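Long-range contact in glycosylation Associate Protein 3 (Streptococcus agalactiae serotype V, PDB 6OYC), which probably acts, in complex with its partners Gap1 and Gap2, in the glycosylation and accessory Sec export of streptococcal surface glycoproteins: residues 83-93 with 115-126. Residues are numbered along the deposited sequence; the frame is centred on the assembly and turned at random.
Sequences SLFVRIEFYNR and EAYTYTISLINA
Arg87 and Ser122 exchange backbone hydrogen bonds in both directions, Ser122 N reaching Arg87 O at 2.8 Å, and the same two-way pairing recurs at Phe85–Ile124, Glu89–Thr120 and Tyr91–Thr118. At Tyr91 the ladder slips: its carbonyl O takes both Tyr117 N (2.7 Å) and Thr118 N (3.0 Å), a classic beta bulge. A water donates to Arg87 O and also bonds Thr120 OG1 and Ser122 OG; a second joins Thr120 OG1 to Tyr91 OH. Ser122 OG continues to Thr45 on strand 41-47. On this same face is a salt bridge in which Arg87 NE and NH2 both hold Glu89 OE1; that oxygen lies in the guanidinium plane, while the two nitrogens meet it from above one face of the carboxylate, and Glu89 OE2 goes to Ser97 OG.

Packing starts with Phe85: with CG between the backbone N and the carbonyl carbon (chi1 66°), the ring leans over the neighbouring strand, where Ile124 CB sits over one face, 3.9 Å from the centroid, and Ala126 CB meets the edge. At the bulge, Arg93 CB lies over one face of the Tyr117 ring. The opposite face of the sheet, with Leu84, Val86, Ile88 and Phe90, is largely apolar: Val86 CG1 presses on Ile121 CG2 (3.4 Å), and Ile88 CD1 meets Tyr119 CD2 (3.7 Å). Leu84, Val86, Ile121 and Leu123 pack on strands 69-78 and 130-140, so the pair forms the centre of one antiparallel sheet laid against another, a beta-sandwich consistent with the family's galactose-binding-like clan.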
ATOM      1  N   SER C  83      -4.578  22.116  11.292  1.00 75.68           N
ATOM      2  CA  SER C  83      -6.031  22.061  11.180  1.00 74.44           C
ATOM      3  C   SER C  83      -6.581  20.690  10.784  1.00 66.48           C
ATOM      4  O   SER C  83      -7.805  20.549  10.685  1.00 66.74           O
ATOM      5  CB  SER C  83      -6.524  23.115  10.181  1.00 72.06           C
ATOM      6  OG  SER C  83      -6.187  22.746   8.852  1.00 73.80           O
ATOM      7  N   LEU C  84      -5.732  19.686  10.550  1.00 61.73           N
ATOM      8  CA  LEU C  84      -6.190  18.303  10.396  1.00 61.05           C
ATOM      9  C   LEU C  84      -5.428  17.424  11.374  1.00 50.31           C
ATOM     10  O   LEU C  84      -4.247  17.142  11.159  1.00 52.72           O
ATOM     11  CB  LEU C  84      -6.005  17.782   8.968  1.00 56.51           C
ATOM     12  CG  LEU C  84      -6.599  16.378   8.746  1.00 51.57           C
ATOM     13  CD1 LEU C  84      -8.139  16.408   8.745  1.00 50.52           C
ATOM     14  CD2 LEU C  84      -6.072  15.697   7.483  1.00 46.79           C
ATOM     15  N   PHE C  85      -6.099  16.954  12.424  1.00 45.26           N
ATOM     16  CA  PHE C  85      -5.410  16.168  13.435  1.00 42.38           C
ATOM     17  C   PHE C  85      -6.127  14.840  13.686  1.00 44.56           C
ATOM     18  O   PHE C  85      -7.192  14.550  13.127  1.00 40.98           O
ATOM     19  CB  PHE C  85      -5.217  16.970  14.737  1.00 43.79           C
ATOM     20  CG  PHE C  85      -6.486  17.310  15.458  1.00 51.69           C
ATOM     21  CD1 PHE C  85      -7.167  18.490  15.172  1.00 59.05           C
ATOM     22  CD2 PHE C  85      -6.978  16.479  16.453  1.00 45.89           C
ATOM     23  CE1 PHE C  85      -8.347  18.816  15.842  1.00 62.75           C
ATOM     24  CE2 PHE C  85      -8.149  16.799  17.135  1.00 56.96           C
ATOM     25  CZ  PHE C  85      -8.835  17.974  16.830  1.00 62.44           C
ATOM     26  N   VAL C  86      -5.491  14.014  14.517  1.00 38.50           N
ATOM     27  CA  VAL C  86      -5.893  12.637  14.732  1.00 36.91           C
ATOM     28  C   VAL C  86      -5.985  12.389  16.234  1.00 37.53           C
ATOM     29  O   VAL C  86      -5.052  12.694  16.984  1.00 37.91           O
ATOM     30  CB  VAL C  86      -4.916  11.646  14.063  1.00 38.49           C
ATOM     31  CG1 VAL C  86      -5.326  10.218  14.336  1.00 31.96           C
ATOM     32  CG2 VAL C  86      -4.869  11.875  12.562  1.00 38.95           C
ATOM     33  N   ARG C  87      -7.107  11.836  16.664  1.00 35.56           N
ATOM     34  CA  ARG C  87      -7.361  11.495  18.051  1.00 32.75           C
ATOM     35  C   ARG C  87      -7.487   9.978  18.174  1.00 32.18           C
ATOM     36  O   ARG C  87      -8.374   9.364  17.555  1.00 29.00           O
ATOM     37  CB  ARG C  87      -8.631  12.189  18.533  1.00 31.39           C
ATOM     38  CG  ARG C  87      -8.996  11.924  19.978  1.00 35.72           C
ATOM     39  CD  ARG C  87     -10.093  12.923  20.430  1.00 38.89           C
ATOM     40  NE  ARG C  87     -10.818  12.447  21.612  1.00 42.93           N
ATOM     41  CZ  ARG C  87     -11.106  13.196  22.677  1.00 44.04           C
ATOM     42  NH1 ARG C  87     -10.733  14.473  22.725  1.00 42.46           N
ATOM     43  NH2 ARG C  87     -11.781  12.668  23.693  1.00 41.82           N
ATOM     44  N   ILE C  88      -6.601   9.379  18.963  1.00 27.38           N
ATOM     45  CA  ILE C  88      -6.748   7.993  19.375  1.00 28.38           C
ATOM     46  C   ILE C  88      -7.323   7.987  20.781  1.00 31.56           C
ATOM     47  O   ILE C  88      -6.802   8.664  21.678  1.00 33.79           O
ATOM     48  CB  ILE C  88      -5.411   7.234  19.295  1.00 31.38           C
ATOM     49  CG1 ILE C  88      -5.569   5.794  19.764  1.00 30.39           C
ATOM     50  CG2 ILE C  88      -4.313   7.923  20.082  1.00 32.60           C
ATOM     51  CD1 ILE C  88      -4.411   4.904  19.301  1.00 32.75           C
ATOM     52  N   GLU C  89      -8.413   7.250  20.973  1.00 27.96           N
ATOM     53  CA  GLU C  89      -9.108   7.209  22.251  1.00 31.91           C
ATOM     54  C   GLU C  89      -9.268   5.766  22.711  1.00 31.40           C
ATOM     55  O   GLU C  89      -9.570   4.886  21.903  1.00 31.59           O
ATOM     56  CB  GLU C  89     -10.489   7.881  22.160  1.00 30.35           C
ATOM     57  CG  GLU C  89     -11.158   8.075  23.521  1.00 32.10           C
ATOM     58  CD  GLU C  89     -12.093   9.286  23.559  1.00 36.36           C
ATOM     59  OE1 GLU C  89     -12.299   9.951  22.521  1.00 34.75           O
ATOM     60  OE2 GLU C  89     -12.633   9.567  24.639  1.00 40.77           O
ATOM     61  N   PHE C  90      -9.083   5.536  24.010  1.00 27.69           N
ATOM     62  CA  PHE C  90      -9.135   4.210  24.600  1.00 30.31           C
ATOM     63  C   PHE C  90     -10.393   4.054  25.453  1.00 33.78           C
ATOM     64  O   PHE C  90     -10.854   5.010  26.095  1.00 32.97           O
ATOM     65  CB  PHE C  90      -7.863   3.941  25.416  1.00 28.11           C
ATOM     66  CG  PHE C  90      -6.586   4.316  24.671  1.00 28.53           C
ATOM     67  CD1 PHE C  90      -6.138   3.556  23.599  1.00 28.91           C
ATOM     68  CD2 PHE C  90      -5.869   5.452  25.017  1.00 30.45           C
ATOM     69  CE1 PHE C  90      -4.968   3.915  22.890  1.00 30.13           C
ATOM     70  CE2 PHE C  90      -4.701   5.815  24.319  1.00 32.82           C
ATOM     71  CZ  PHE C  90      -4.258   5.043  23.255  1.00 31.41           C
ATOM     72  N   TYR C  91     -10.955   2.846  25.439  1.00 30.65           N
ATOM     73  CA  TYR C  91     -12.230   2.564  26.082  1.00 31.69           C
ATOM     74  C   TYR C  91     -12.100   1.278  26.876  1.00 34.09           C
ATOM     75  O   TYR C  91     -11.485   0.308  26.413  1.00 33.72           O
ATOM     76  CB  TYR C  91     -13.387   2.442  25.061  1.00 31.16           C
ATOM     77  CG  TYR C  91     -13.638   3.724  24.286  1.00 36.58           C
ATOM     78  CD1 TYR C  91     -12.925   4.011  23.121  1.00 29.60           C
ATOM     79  CD2 TYR C  91     -14.580   4.659  24.732  1.00 33.87           C
ATOM     80  CE1 TYR C  91     -13.139   5.184  22.419  1.00 32.20           C
ATOM     81  CE2 TYR C  91     -14.806   5.826  24.035  1.00 34.63           C
ATOM     82  CZ  TYR C  91     -14.079   6.091  22.884  1.00 35.15           C
ATOM     83  OH  TYR C  91     -14.310   7.250  22.191  1.00 35.09           O
ATOM     84  N   ASN C  92     -12.650   1.283  28.083  1.00 30.45           N
ATOM     85  CA  ASN C  92     -12.658   0.067  28.871  1.00 33.67           C
ATOM     86  C   ASN C  92     -13.784  -0.828  28.366  1.00 34.62           C
ATOM     87  O   ASN C  92     -14.480  -0.523  27.390  1.00 33.40           O
ATOM     88  CB  ASN C  92     -12.773   0.381  30.358  1.00 31.14           C
ATOM     89  CG  ASN C  92     -14.077   1.059  30.717  1.00 35.97           C
ATOM     90  OD1 ASN C  92     -15.050   1.074  29.941  1.00 33.24           O
ATOM     91  ND2 ASN C  92     -14.103   1.644  31.910  1.00 35.60           N
ATOM     92  N   ARG C  93     -13.986  -1.939  29.059  1.00 32.87           N
ATOM     93  CA  ARG C  93     -14.946  -2.942  28.634  1.00 35.81           C
ATOM     94  C   ARG C  93     -16.385  -2.502  28.889  1.00 35.92           C
ATOM     95  O   ARG C  93     -17.312  -3.154  28.403  1.00 37.05           O
ATOM     96  CB  ARG C  93     -14.568  -4.276  29.315  1.00 33.44           C
ATOM     97  CG  ARG C  93     -15.647  -5.156  29.875  1.00 40.24           C
ATOM     98  CD  ARG C  93     -15.069  -6.461  30.444  1.00 39.06           C
ATOM     99  NE  ARG C  93     -14.086  -7.178  29.613  1.00 36.69           N
ATOM    100  CZ  ARG C  93     -12.820  -7.394  29.972  1.00 37.33           C
ATOM    101  NH1 ARG C  93     -12.355  -6.901  31.118  1.00 35.46           N
ATOM    102  NH2 ARG C  93     -11.998  -8.079  29.181  1.00 37.46           N
ATOM    103  N   GLU C 115      -5.755   0.181  31.022  1.00 33.39           N
ATOM    104  CA  GLU C 115      -7.210   0.181  31.140  1.00 37.83           C
ATOM    105  C   GLU C 115      -7.922   0.060  29.796  1.00 36.66           C
ATOM    106  O   GLU C 115      -9.153  -0.053  29.763  1.00 36.00           O
ATOM    107  CB  GLU C 115      -7.677   1.456  31.848  1.00 38.71           C
ATOM    108  CG  GLU C 115      -7.350   1.466  33.326  1.00 41.33           C
ATOM    109  CD  GLU C 115      -7.945   0.282  34.055  1.00 42.39           C
ATOM    110  OE1 GLU C 115      -9.130  -0.034  33.833  1.00 45.52           O
ATOM    111  OE2 GLU C 115      -7.222  -0.342  34.849  1.00 51.44           O
ATOM    112  N   ALA C 116      -7.180   0.079  28.691  1.00 32.52           N
ATOM    113  CA  ALA C 116      -7.792   0.000  27.375  1.00 32.17           C
ATOM    114  C   ALA C 116      -8.306  -1.416  27.122  1.00 32.14           C
ATOM    115  O   ALA C 116      -7.550  -2.384  27.221  1.00 32.80           O
ATOM    116  CB  ALA C 116      -6.783   0.408  26.298  1.00 32.91           C
ATOM    117  N   TYR C 117      -9.596  -1.530  26.822  1.00 30.74           N
ATOM    118  CA  TYR C 117     -10.177  -2.733  26.243  1.00 31.08           C
ATOM    119  C   TYR C 117     -10.246  -2.641  24.721  1.00 30.96           C
ATOM    120  O   TYR C 117      -9.796  -3.551  24.020  1.00 29.81           O
ATOM    121  CB  TYR C 117     -11.583  -2.989  26.808  1.00 30.27           C
ATOM    122  CG  TYR C 117     -12.095  -4.360  26.441  1.00 34.77           C
ATOM    123  CD1 TYR C 117     -11.447  -5.510  26.913  1.00 30.35           C
ATOM    124  CD2 TYR C 117     -13.191  -4.517  25.589  1.00 30.65           C
ATOM    125  CE1 TYR C 117     -11.879  -6.781  26.556  1.00 31.07           C
ATOM    126  CE2 TYR C 117     -13.655  -5.803  25.240  1.00 30.27           C
ATOM    127  CZ  TYR C 117     -12.992  -6.928  25.736  1.00 34.36           C
ATOM    128  OH  TYR C 117     -13.404  -8.203  25.406  1.00 32.45           O
ATOM    129  N   THR C 118     -10.803  -1.553  24.193  1.00 27.41           N
ATOM    130  CA  THR C 118     -10.792  -1.265  22.765  1.00 32.30           C
ATOM    131  C   THR C 118     -10.253   0.143  22.531  1.00 31.93           C
ATOM    132  O   THR C 118      -9.990   0.898  23.474  1.00 30.83           O
ATOM    133  CB  THR C 118     -12.195  -1.386  22.144  1.00 30.11           C
ATOM    134  OG1 THR C 118     -13.032  -0.351  22.666  1.00 29.97           O
ATOM    135  CG2 THR C 118     -12.802  -2.742  22.452  1.00 28.36           C
ATOM    136  N   TYR C 119     -10.107   0.514  21.261  1.00 27.13           N
ATOM    137  CA  TYR C 119      -9.713   1.883  20.954  1.00 29.02           C
ATOM    138  C   TYR C 119     -10.256   2.281  19.587  1.00 28.04           C
ATOM    139  O   TYR C 119     -10.624   1.441  18.766  1.00 27.94           O
ATOM    140  CB  TYR C 119      -8.178   2.070  21.033  1.00 27.24           C
ATOM    141  CG  TYR C 119      -7.364   1.371  19.952  1.00 28.31           C
ATOM    142  CD1 TYR C 119      -7.168  -0.014  19.970  1.00 28.26           C
ATOM    143  CD2 TYR C 119      -6.794   2.096  18.903  1.00 29.27           C
ATOM    144  CE1 TYR C 119      -6.431  -0.649  18.978  1.00 28.01           C
ATOM    145  CE2 TYR C 119      -6.045   1.465  17.900  1.00 29.72           C
ATOM    146  CZ  TYR C 119      -5.867   0.096  17.946  1.00 27.29           C
ATOM    147  OH  TYR C 119      -5.131  -0.526  16.965  1.00 25.68           O
ATOM    148  N   THR C 120     -10.339   3.580  19.367  1.00 27.44           N
ATOM    149  CA  THR C 120     -10.749   4.132  18.088  1.00 29.13           C
ATOM    150  C   THR C 120      -9.724   5.166  17.663  1.00 29.85           C
ATOM    151  O   THR C 120      -9.006   5.726  18.488  1.00 31.24           O
ATOM    152  CB  THR C 120     -12.121   4.814  18.156  1.00 28.22           C
ATOM    153  OG1 THR C 120     -12.020   5.946  19.023  1.00 30.86           O
ATOM    154  CG2 THR C 120     -13.219   3.854  18.664  1.00 24.67           C
ATOM    155  N   ILE C 121      -9.680   5.450  16.368  1.00 32.64           N
ATOM    156  CA  ILE C 121      -8.870   6.548  15.852  1.00 30.76           C
ATOM    157  C   ILE C 121      -9.767   7.394  14.971  1.00 31.93           C
ATOM    158  O   ILE C 121     -10.476   6.857  14.118  1.00 31.79           O
ATOM    159  CB  ILE C 121      -7.639   6.046  15.074  1.00 27.98           C
ATOM    160  CG1 ILE C 121      -6.755   5.182  15.981  1.00 30.07           C
ATOM    161  CG2 ILE C 121      -6.870   7.212  14.548  1.00 28.26           C
ATOM    162  CD1 ILE C 121      -5.610   4.460  15.257  1.00 28.87           C
ATOM    163  N   SER C 122      -9.751   8.710  15.187  1.00 33.74           N
ATOM    164  CA  SER C 122     -10.635   9.632  14.489  1.00 32.19           C
ATOM    165  C   SER C 122      -9.833  10.713  13.787  1.00 36.10           C
ATOM    166  O   SER C 122      -8.941  11.325  14.384  1.00 33.83           O
ATOM    167  CB  SER C 122     -11.630  10.280  15.451  1.00 32.39           C
ATOM    168  OG  SER C 122     -12.577   9.340  15.891  1.00 32.79           O
ATOM    169  N   LEU C 123     -10.151  10.932  12.516  1.00 38.72           N
ATOM    170  CA  LEU C 123      -9.686  12.098  11.781  1.00 40.08           C
ATOM    171  C   LEU C 123     -10.583  13.272  12.138  1.00 43.28           C
ATOM    172  O   LEU C 123     -11.812  13.173  12.039  1.00 42.88           O
ATOM    173  CB  LEU C 123      -9.755  11.824  10.282  1.00 39.02           C
ATOM    174  CG  LEU C 123      -8.768  12.409   9.286  1.00 46.17           C
ATOM    175  CD1 LEU C 123      -7.355  11.939   9.617  1.00 42.02           C
ATOM    176  CD2 LEU C 123      -9.172  11.972   7.860  1.00 40.76           C
ATOM    177  N   ILE C 124      -9.987  14.377  12.571  1.00 44.86           N
ATOM    178  CA  ILE C 124     -10.760  15.530  13.016  1.00 49.19           C
ATOM    179  C   ILE C 124     -10.340  16.766  12.228  1.00 50.83           C
ATOM    180  O   ILE C 124      -9.151  17.101  12.166  1.00 53.31           O
ATOM    181  CB  ILE C 124     -10.619  15.754  14.528  1.00 51.40           C
ATOM    182  CG1 ILE C 124     -11.066  14.494  15.268  1.00 48.49           C
ATOM    183  CG2 ILE C 124     -11.456  16.938  14.955  1.00 54.31           C
ATOM    184  CD1 ILE C 124     -11.016  14.606  16.758  1.00 43.56           C
ATOM    185  N   ASN C 125     -11.326  17.430  11.621  1.00 58.34           N
ATOM    186  CA  ASN C 125     -11.121  18.664  10.871  1.00 63.74           C
ATOM    187  C   ASN C 125     -11.251  19.850  11.817  1.00 64.82           C
ATOM    188  O   ASN C 125     -12.276  19.994  12.497  1.00 60.85           O
ATOM    189  CB  ASN C 125     -12.139  18.783   9.732  1.00 60.76           C
ATOM    190  CG  ASN C 125     -11.889  19.997   8.839  1.00 63.42           C
ATOM    191  OD1 ASN C 125     -10.746  20.386   8.614  1.00 67.66           O
ATOM    192  ND2 ASN C 125     -12.960  20.592   8.327  1.00 63.85           N
ATOM    193  N   ALA C 126     -10.219  20.695  11.854  1.00 63.30           N
ATOM    194  CA  ALA C 126     -10.225  21.888  12.693  1.00 70.11           C
ATOM    195  C   ALA C 126     -10.176  23.164  11.850  1.00 69.77           C
ATOM    196  O   ALA C 126      -9.199  23.919  11.915  1.00 68.83           O
ATOM    197  CB  ALA C 126      -9.046  21.845  13.671  1.00 64.85           C
TER
HETATM  198  O   HOH W   1     -10.858   8.357  18.211  1.00 29.63           O
HETATM  199  O   HOH W   2     -14.495   7.241  19.361  1.00 34.63           O
HETATM  200  O   HOH W   3     -11.727   0.879  33.663  1.00 37.96           O
HETATM  201  O   HOH W   4     -14.934  -8.855  27.770  1.00 36.38           O